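Local coordinates for trigger factor (Thermotoga maritima, PDB 2NSA), which probably acts as a chaperone that keeps newly made proteins in an open conformation and as a peptidyl-prolyl cis-trans isomerase, at residues 38-43 with 95-100; 43-48 with 87-92; 107-112 with 149-154. All coordinates share one frame; numbering follows the deposited sequence.

Interaction 1: residues 38-43 with 95-100; sequences PEIVEI and DRVIEV
V41 and V97 meet methyl to methyl at the closest point between the loop 38-43 and the helical turn 95-100. CG1 of V41 lies 3.3 Å from CG2 of V97, closer than carbon atoms normally pack, and the CB of V41 follows at 3.5 Å from the same methyl. The two side chains pass alongside one another, running opposite ways. V41 holds CG1 in the crowded position between its own backbone N and carbonyl carbon (chi1 68°), and it is this branch that reaches V97. The other methyl of V97, CG1, receives the tip of I40: CD1 of I40 is 4.0 Å away, and the two side chains cross at about a right angle. V97 is the buried member of the group, and L37 packs on it as well. In the all-helical C-terminal domain of trigger factor, the part that in trigger factors is credited with chaperone activity of its own, this loop joins helix 25-36 to helix 47-64 and on its way lies against the long helix 77-105. P38 and V41 extend the same seam one turn back along that helix, touching R94 and K93 respectively. Toward solvent the fit becomes slacker. The CD1 of I43 comes no nearer than 4.2 Å to CB of the exposed R96, and V41 CG2 is 4.4 Å from CG of that arginine. Beyond these aliphatic carbons the guanidinium of R96 lies over the side chain of V100, one turn further on, with V100 CG2 3.3 Å from the plane, over the centre of one face.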
# COMPACT_ATOMS: atom_id res chain seq x y z
N PRO A 38 -8.69 -3.71 3.76
CA PRO A 38 -9.01 -3.25 5.12
C PRO A 38 -10.28 -3.85 5.72
O PRO A 38 -10.44 -3.92 6.94
CB PRO A 38 -9.13 -1.73 4.96
CG PRO A 38 -8.24 -1.43 3.82
CD PRO A 38 -8.52 -2.56 2.85
N GLU A 39 -11.19 -4.29 4.85
CA GLU A 39 -12.46 -4.86 5.29
C GLU A 39 -12.40 -6.20 6.02
O GLU A 39 -13.33 -6.55 6.74
CB GLU A 39 -13.40 -4.98 4.10
CG GLU A 39 -13.95 -3.65 3.61
CD GLU A 39 -14.75 -3.78 2.32
OE1 GLU A 39 -15.39 -4.84 2.12
OE2 GLU A 39 -14.74 -2.82 1.52
N ILE A 40 -11.31 -6.94 5.85
CA ILE A 40 -11.19 -8.25 6.47
C ILE A 40 -10.36 -8.31 7.75
O ILE A 40 -9.93 -9.38 8.17
CB ILE A 40 -10.62 -9.28 5.48
CG1 ILE A 40 -9.18 -8.91 5.09
CG2 ILE A 40 -11.50 -9.31 4.23
CD1 ILE A 40 -8.48 -9.97 4.26
N VAL A 41 -10.15 -7.15 8.38
CA VAL A 41 -9.39 -7.12 9.62
C VAL A 41 -9.95 -6.07 10.57
O VAL A 41 -10.56 -5.09 10.15
CB VAL A 41 -7.89 -6.82 9.36
CG1 VAL A 41 -7.72 -5.40 8.85
CG2 VAL A 41 -7.09 -7.05 10.62
N GLU A 42 -9.75 -6.30 11.87
CA GLU A 42 -10.22 -5.38 12.89
C GLU A 42 -9.02 -4.86 13.69
O GLU A 42 -8.14 -5.63 14.06
CB GLU A 42 -11.20 -6.08 13.83
CG GLU A 42 -10.63 -7.32 14.51
CD GLU A 42 -11.52 -7.84 15.61
OE1 GLU A 42 -11.71 -7.12 16.61
OE2 GLU A 42 -12.02 -8.98 15.48
N ILE A 43 -9.01 -3.56 13.93
CA ILE A 43 -7.94 -2.91 14.68
C ILE A 43 -8.56 -2.24 15.91
O ILE A 43 -9.55 -1.51 15.79
CB ILE A 43 -7.24 -1.81 13.85
CG1 ILE A 43 -6.60 -2.40 12.60
CG2 ILE A 43 -6.20 -1.09 14.71
CD1 ILE A 43 -5.32 -3.17 12.85
N ASP A 95 -1.95 -2.36 6.17
CA ASP A 95 -0.59 -2.79 6.45
C ASP A 95 -0.55 -4.01 7.36
O ASP A 95 0.30 -4.88 7.19
CB ASP A 95 0.23 -1.63 7.03
CG ASP A 95 0.51 -0.55 5.99
OD1 ASP A 95 0.29 -0.81 4.79
OD2 ASP A 95 0.96 0.55 6.37
N ARG A 96 -1.47 -4.10 8.33
CA ARG A 96 -1.50 -5.27 9.20
C ARG A 96 -1.86 -6.51 8.37
O ARG A 96 -1.21 -7.56 8.51
CB ARG A 96 -2.54 -5.07 10.31
CG ARG A 96 -2.82 -6.34 11.12
CD ARG A 96 -1.60 -6.84 11.87
NE ARG A 96 -1.97 -7.98 12.72
CZ ARG A 96 -1.11 -8.83 13.27
NH1 ARG A 96 0.20 -8.69 13.07
NH2 ARG A 96 -1.56 -9.82 14.02
N VAL A 97 -2.86 -6.40 7.51
CA VAL A 97 -3.28 -7.53 6.67
C VAL A 97 -2.13 -8.00 5.77
O VAL A 97 -1.88 -9.20 5.64
CB VAL A 97 -4.49 -7.16 5.77
CG1 VAL A 97 -4.84 -8.34 4.85
CG2 VAL A 97 -5.68 -6.81 6.64
N ILE A 98 -1.43 -7.05 5.17
CA ILE A 98 -0.32 -7.38 4.28
C ILE A 98 0.81 -8.06 5.04
O ILE A 98 1.37 -9.08 4.58
CB ILE A 98 0.21 -6.10 3.56
CG1 ILE A 98 -0.85 -5.63 2.56
CG2 ILE A 98 1.52 -6.39 2.85
CD1 ILE A 98 -0.70 -4.20 2.11
N GLU A 99 1.13 -7.52 6.21
CA GLU A 99 2.20 -8.10 7.02
C GLU A 99 1.85 -9.52 7.45
O GLU A 99 2.69 -10.43 7.36
CB GLU A 99 2.46 -7.21 8.25
CG GLU A 99 3.76 -7.55 8.96
CD GLU A 99 4.21 -6.46 9.91
OE1 GLU A 99 4.73 -5.42 9.45
OE2 GLU A 99 4.03 -6.64 11.13
N VAL A 100 0.61 -9.73 7.87
CA VAL A 100 0.16 -11.05 8.29
C VAL A 100 0.16 -12.02 7.12
O VAL A 100 0.56 -13.18 7.27
CB VAL A 100 -1.24 -11.02 8.92
CG1 VAL A 100 -1.76 -12.44 9.13
CG2 VAL A 100 -1.18 -10.31 10.26

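Interaction 2: residues 43-48 with 87-92; sequences IEISDR and RILDDI
A single methyl of L89 serves two isoleucines of the incoming loop: CD1 of L89 lies 4.4 Å from CB of I43 and equally 4.4 Å from CG2 of I45. The bond to CB of L89 points neither at the loop nor away from it; the end of the chain closes the distance. Its CG stands anti to the backbone N (chi1 177°), and the second torsion (chi2 55°) then sets CD1 where it meets both isoleucines.

I92, one turn further along helix 77-105, uses both of its branches. Its short branch, CG2, meets CD1 of I43 at 4.2 Å, while its long branch ends in CD1, 4.4 Å from CD1 of I45. The long branch of I92 is extended, with CD1 anti to CA. I43 is built differently: its CD1 is folded out of the anti position (chi2 -75°), and this bent terminal methyl is the one that I92 CG2 receives. I45, in contrast, is extended to its tip, and it splits its contacts by branch, giving CG2 to L89 and CD1 to I92. Each of the four residues thus touches both partners opposite.

The loop 43-46 here leads into helix 47-64, with S46 at its N-cap position and S46 OG hydrogen-bonded to T49 OG1. The first turns of that helix add to the same apolar patch, since I45 also packs on L50 and I92 on L53. The contact therefore holds the loop leading into helix 47-64 against helix 77-105. Its chemistry is wholly aliphatic, with partly exposed carbons at ordinary or slightly long spacing, so the hold between the two segments comes from dispersion and the shedding of water, without a directional bond to fix the rotamers.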
# COMPACT_ATOMS: atom_id res chain seq x y z
N ILE A 43 -9.01 -3.56 13.93
CA ILE A 43 -7.94 -2.91 14.68
C ILE A 43 -8.56 -2.24 15.91
O ILE A 43 -9.55 -1.51 15.79
CB ILE A 43 -7.24 -1.81 13.85
CG1 ILE A 43 -6.60 -2.40 12.60
CG2 ILE A 43 -6.20 -1.09 14.71
CD1 ILE A 43 -5.32 -3.17 12.85
N GLU A 44 -7.98 -2.48 17.07
CA GLU A 44 -8.46 -1.87 18.30
C GLU A 44 -7.49 -0.76 18.69
O GLU A 44 -6.50 -1.01 19.38
CB GLU A 44 -8.57 -2.93 19.41
CG GLU A 44 -7.31 -3.76 19.61
CD GLU A 44 -7.55 -4.96 20.52
OE1 GLU A 44 -8.47 -4.90 21.37
OE2 GLU A 44 -6.81 -5.96 20.39
N ILE A 45 -7.77 0.46 18.25
CA ILE A 45 -6.92 1.61 18.53
C ILE A 45 -7.76 2.79 19.01
O ILE A 45 -8.92 2.93 18.62
CB ILE A 45 -6.10 1.99 17.26
CG1 ILE A 45 -4.92 2.89 17.64
CG2 ILE A 45 -6.99 2.69 16.25
CD1 ILE A 45 -3.92 3.07 16.51
N SER A 46 -7.19 3.65 19.85
CA SER A 46 -7.92 4.79 20.38
C SER A 46 -8.19 5.86 19.34
O SER A 46 -7.42 6.04 18.39
CB SER A 46 -7.17 5.42 21.56
OG SER A 46 -6.06 6.20 21.12
N ASP A 47 -9.30 6.58 19.52
CA ASP A 47 -9.63 7.67 18.61
C ASP A 47 -8.54 8.72 18.78
O ASP A 47 -8.17 9.40 17.82
CB ASP A 47 -10.99 8.28 18.95
CG ASP A 47 -12.14 7.32 18.73
OD1 ASP A 47 -12.09 6.53 17.76
OD2 ASP A 47 -13.11 7.35 19.52
N ARG A 48 -8.02 8.86 20.00
CA ARG A 48 -6.98 9.84 20.24
C ARG A 48 -5.76 9.57 19.35
O ARG A 48 -5.19 10.50 18.78
CB ARG A 48 -6.57 9.86 21.72
CG ARG A 48 -5.50 10.91 22.05
CD ARG A 48 -5.90 12.32 21.60
NE ARG A 48 -4.76 13.24 21.67
CZ ARG A 48 -4.62 14.31 20.90
NH1 ARG A 48 -5.55 14.61 20.00
NH2 ARG A 48 -3.54 15.08 21.02
N ARG A 87 -9.12 7.22 6.23
CA ARG A 87 -8.09 6.77 5.30
C ARG A 87 -6.90 6.23 6.08
O ARG A 87 -6.31 5.21 5.70
CB ARG A 87 -7.62 7.93 4.41
CG ARG A 87 -8.67 8.39 3.40
CD ARG A 87 -8.05 9.31 2.35
NE ARG A 87 -9.01 9.70 1.32
CZ ARG A 87 -8.68 10.34 0.20
NH1 ARG A 87 -7.41 10.66 -0.03
NH2 ARG A 87 -9.61 10.66 -0.69
N ILE A 88 -6.54 6.91 7.16
CA ILE A 88 -5.42 6.48 7.99
C ILE A 88 -5.74 5.15 8.66
O ILE A 88 -4.88 4.26 8.72
CB ILE A 88 -5.06 7.54 9.04
CG1 ILE A 88 -4.39 8.73 8.34
CG2 ILE A 88 -4.11 6.96 10.09
CD1 ILE A 88 -4.15 9.93 9.23
N LEU A 89 -6.96 5.02 9.18
CA LEU A 89 -7.34 3.77 9.82
C LEU A 89 -7.28 2.66 8.79
O LEU A 89 -6.83 1.55 9.08
CB LEU A 89 -8.75 3.86 10.42
CG LEU A 89 -9.32 2.59 11.06
CD1 LEU A 89 -8.39 2.05 12.12
CD2 LEU A 89 -10.68 2.93 11.65
N ASP A 90 -7.74 2.95 7.57
CA ASP A 90 -7.70 1.93 6.53
C ASP A 90 -6.26 1.54 6.19
O ASP A 90 -5.99 0.37 5.93
CB ASP A 90 -8.43 2.40 5.26
CG ASP A 90 -9.94 2.23 5.36
OD1 ASP A 90 -10.41 1.44 6.22
OD2 ASP A 90 -10.66 2.86 4.56
N ASP A 91 -5.34 2.50 6.21
CA ASP A 91 -3.94 2.20 5.92
C ASP A 91 -3.37 1.28 7.00
O ASP A 91 -2.62 0.34 6.72
CB ASP A 91 -3.06 3.45 5.87
CG ASP A 91 -3.35 4.34 4.67
OD1 ASP A 91 -3.86 3.85 3.65
OD2 ASP A 91 -3.03 5.55 4.76
N ILE A 92 -3.70 1.58 8.26
CA ILE A 92 -3.22 0.78 9.38
C ILE A 92 -3.74 -0.65 9.24
O ILE A 92 -2.99 -1.62 9.44
CB ILE A 92 -3.68 1.38 10.72
CG1 ILE A 92 -2.97 2.71 10.95
CG2 ILE A 92 -3.34 0.44 11.88
CD1 ILE A 92 -3.45 3.47 12.20

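Interaction 3: residues 107-112 with 149-154; sequences ISVNDE and AILKRK
I107, V109 and L151 form most of the apolar part of this contact between the link 107-110 and helix 140-160. CG2 of I107 lies 3.8 Å from CD1 of L151, the two side chains crossing obliquely. V109, buried and with its CB directed at the helix, divides its methyls: CG2 rests 3.9 Å from CB of L151 and as close to CG2 of I150, while CG1 faces CD1 of I150 at 4.0 Å. L114 of helix 111-125 also packs on both V109 and I150, so the link and the helix that follows it are joined to helix 140-160 together.

The polar part is one hydrogen bond. K154 NZ donates to S108 O at 2.7 Å, nearly along the C=O axis (171°). The lysine chain bends at chi3 (64°), and its CE lies 3.8 Å from I107 CG2. NZ also forms a salt bridge with E113 in helix 111-125, whose start is capped by N110 through OD1 to the backbone N of E113. An alanine at K154 would probably leave S108 O and the E113 carboxylate without this partner and, with the CE contact on I107 CG2 gone, that methyl less covered.

One ammonium thus serves a backbone carbonyl and a carboxylate at once, adding direction and charge to packing that is otherwise hydrophobic.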
# COMPACT_ATOMS: atom_id res chain seq x y z
N ILE A 107 6.67 -15.27 2.93
CA ILE A 107 7.30 -14.30 2.05
C ILE A 107 8.19 -13.35 2.86
O ILE A 107 7.82 -12.91 3.95
CB ILE A 107 6.24 -13.47 1.30
CG1 ILE A 107 5.28 -14.40 0.55
CG2 ILE A 107 6.92 -12.49 0.33
CD1 ILE A 107 5.99 -15.38 -0.38
N SER A 108 9.36 -13.04 2.31
CA SER A 108 10.32 -12.15 2.97
C SER A 108 11.11 -11.38 1.91
O SER A 108 10.86 -11.54 0.71
CB SER A 108 11.28 -12.98 3.83
OG SER A 108 12.05 -12.15 4.68
N VAL A 109 12.06 -10.56 2.34
CA VAL A 109 12.88 -9.79 1.41
C VAL A 109 14.35 -9.89 1.82
O VAL A 109 14.69 -9.71 2.99
CB VAL A 109 12.49 -8.28 1.40
CG1 VAL A 109 13.37 -7.52 0.42
CG2 VAL A 109 11.02 -8.13 1.03
N ASN A 110 15.23 -10.20 0.87
CA ASN A 110 16.65 -10.30 1.19
C ASN A 110 17.45 -9.12 0.64
O ASN A 110 16.90 -8.26 -0.04
CB ASN A 110 17.24 -11.63 0.68
CG ASN A 110 17.05 -11.82 -0.81
OD1 ASN A 110 17.30 -10.92 -1.60
ND2 ASN A 110 16.61 -13.01 -1.20
N ASP A 111 18.74 -9.07 0.95
CA ASP A 111 19.60 -7.97 0.50
C ASP A 111 19.74 -7.93 -1.01
O ASP A 111 19.88 -6.86 -1.60
CB ASP A 111 20.98 -8.08 1.14
CG ASP A 111 20.94 -7.94 2.64
OD1 ASP A 111 20.20 -7.07 3.13
OD2 ASP A 111 21.66 -8.71 3.33
N GLU A 112 19.70 -9.10 -1.62
CA GLU A 112 19.81 -9.21 -3.06
C GLU A 112 18.63 -8.47 -3.69
O GLU A 112 18.79 -7.73 -4.67
CB GLU A 112 19.80 -10.69 -3.45
CG GLU A 112 20.37 -10.99 -4.82
CD GLU A 112 19.55 -10.40 -5.93
OE1 GLU A 112 18.36 -10.78 -6.05
OE2 GLU A 112 20.09 -9.57 -6.69
N ALA A 149 8.08 -1.95 0.63
CA ALA A 149 7.54 -1.79 -0.72
C ALA A 149 7.64 -3.10 -1.50
O ALA A 149 6.70 -3.51 -2.18
CB ALA A 149 8.28 -0.70 -1.46
N ILE A 150 8.80 -3.74 -1.41
CA ILE A 150 9.01 -5.01 -2.11
C ILE A 150 8.10 -6.11 -1.57
O ILE A 150 7.47 -6.83 -2.34
CB ILE A 150 10.48 -5.47 -2.00
CG1 ILE A 150 11.40 -4.44 -2.66
CG2 ILE A 150 10.63 -6.84 -2.67
CD1 ILE A 150 12.88 -4.68 -2.39
N LEU A 151 8.04 -6.22 -0.25
CA LEU A 151 7.21 -7.24 0.40
C LEU A 151 5.74 -7.10 0.03
O LEU A 151 5.08 -8.08 -0.32
CB LEU A 151 7.36 -7.14 1.93
CG LEU A 151 6.67 -8.23 2.75
CD1 LEU A 151 7.49 -9.52 2.63
CD2 LEU A 151 6.59 -7.81 4.21
N LYS A 152 5.24 -5.88 0.12
CA LYS A 152 3.85 -5.58 -0.21
C LYS A 152 3.54 -5.93 -1.65
O LYS A 152 2.50 -6.54 -1.94
CB LYS A 152 3.59 -4.09 0.05
CG LYS A 152 2.22 -3.60 -0.34
CD LYS A 152 2.07 -2.15 0.09
CE LYS A 152 0.71 -1.60 -0.21
NZ LYS A 152 0.67 -0.14 0.11
N ARG A 153 4.44 -5.57 -2.57
CA ARG A 153 4.22 -5.89 -3.98
C ARG A 153 4.15 -7.40 -4.19
O ARG A 153 3.31 -7.88 -4.95
CB ARG A 153 5.32 -5.30 -4.86
CG ARG A 153 5.14 -5.60 -6.35
CD ARG A 153 3.76 -5.15 -6.86
NE ARG A 153 3.64 -3.70 -7.00
CZ ARG A 153 4.28 -2.98 -7.92
NH1 ARG A 153 5.09 -3.57 -8.79
NH2 ARG A 153 4.09 -1.67 -7.98
N LYS A 154 5.03 -8.14 -3.53
CA LYS A 154 5.03 -9.59 -3.69
C LYS A 154 3.75 -10.21 -3.13
O LYS A 154 3.17 -11.10 -3.75
CB LYS A 154 6.27 -10.19 -3.02
CG LYS A 154 7.54 -9.79 -3.77
CD LYS A 154 8.79 -9.90 -2.93
CE LYS A 154 9.06 -11.32 -2.53
NZ LYS A 154 10.43 -11.46 -1.95

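Helix 77-105 is common to interactions 1 and 2, which share I43 and follow one another along the same loop, their centres about 11 Å apart. They touch where P38 CG of interaction 1 meets D90 O of interaction 2 at 3.6 Å. Interaction 3 begins just after this helix ends and is a separate closure, about 18 Å centre to centre from interaction 1 and about 25 Å from interaction 2. Interaction 1 reaches it through I98 CD1, 3.8 Å from K152 CE, whereas the nearest atoms of interactions 2 and 3 are about 7 Å apart. A sulfate ion, probably from the crystallisation liquor, lies about 4 Å from the I150 side chain and forms a salt bridge with R153 NH1.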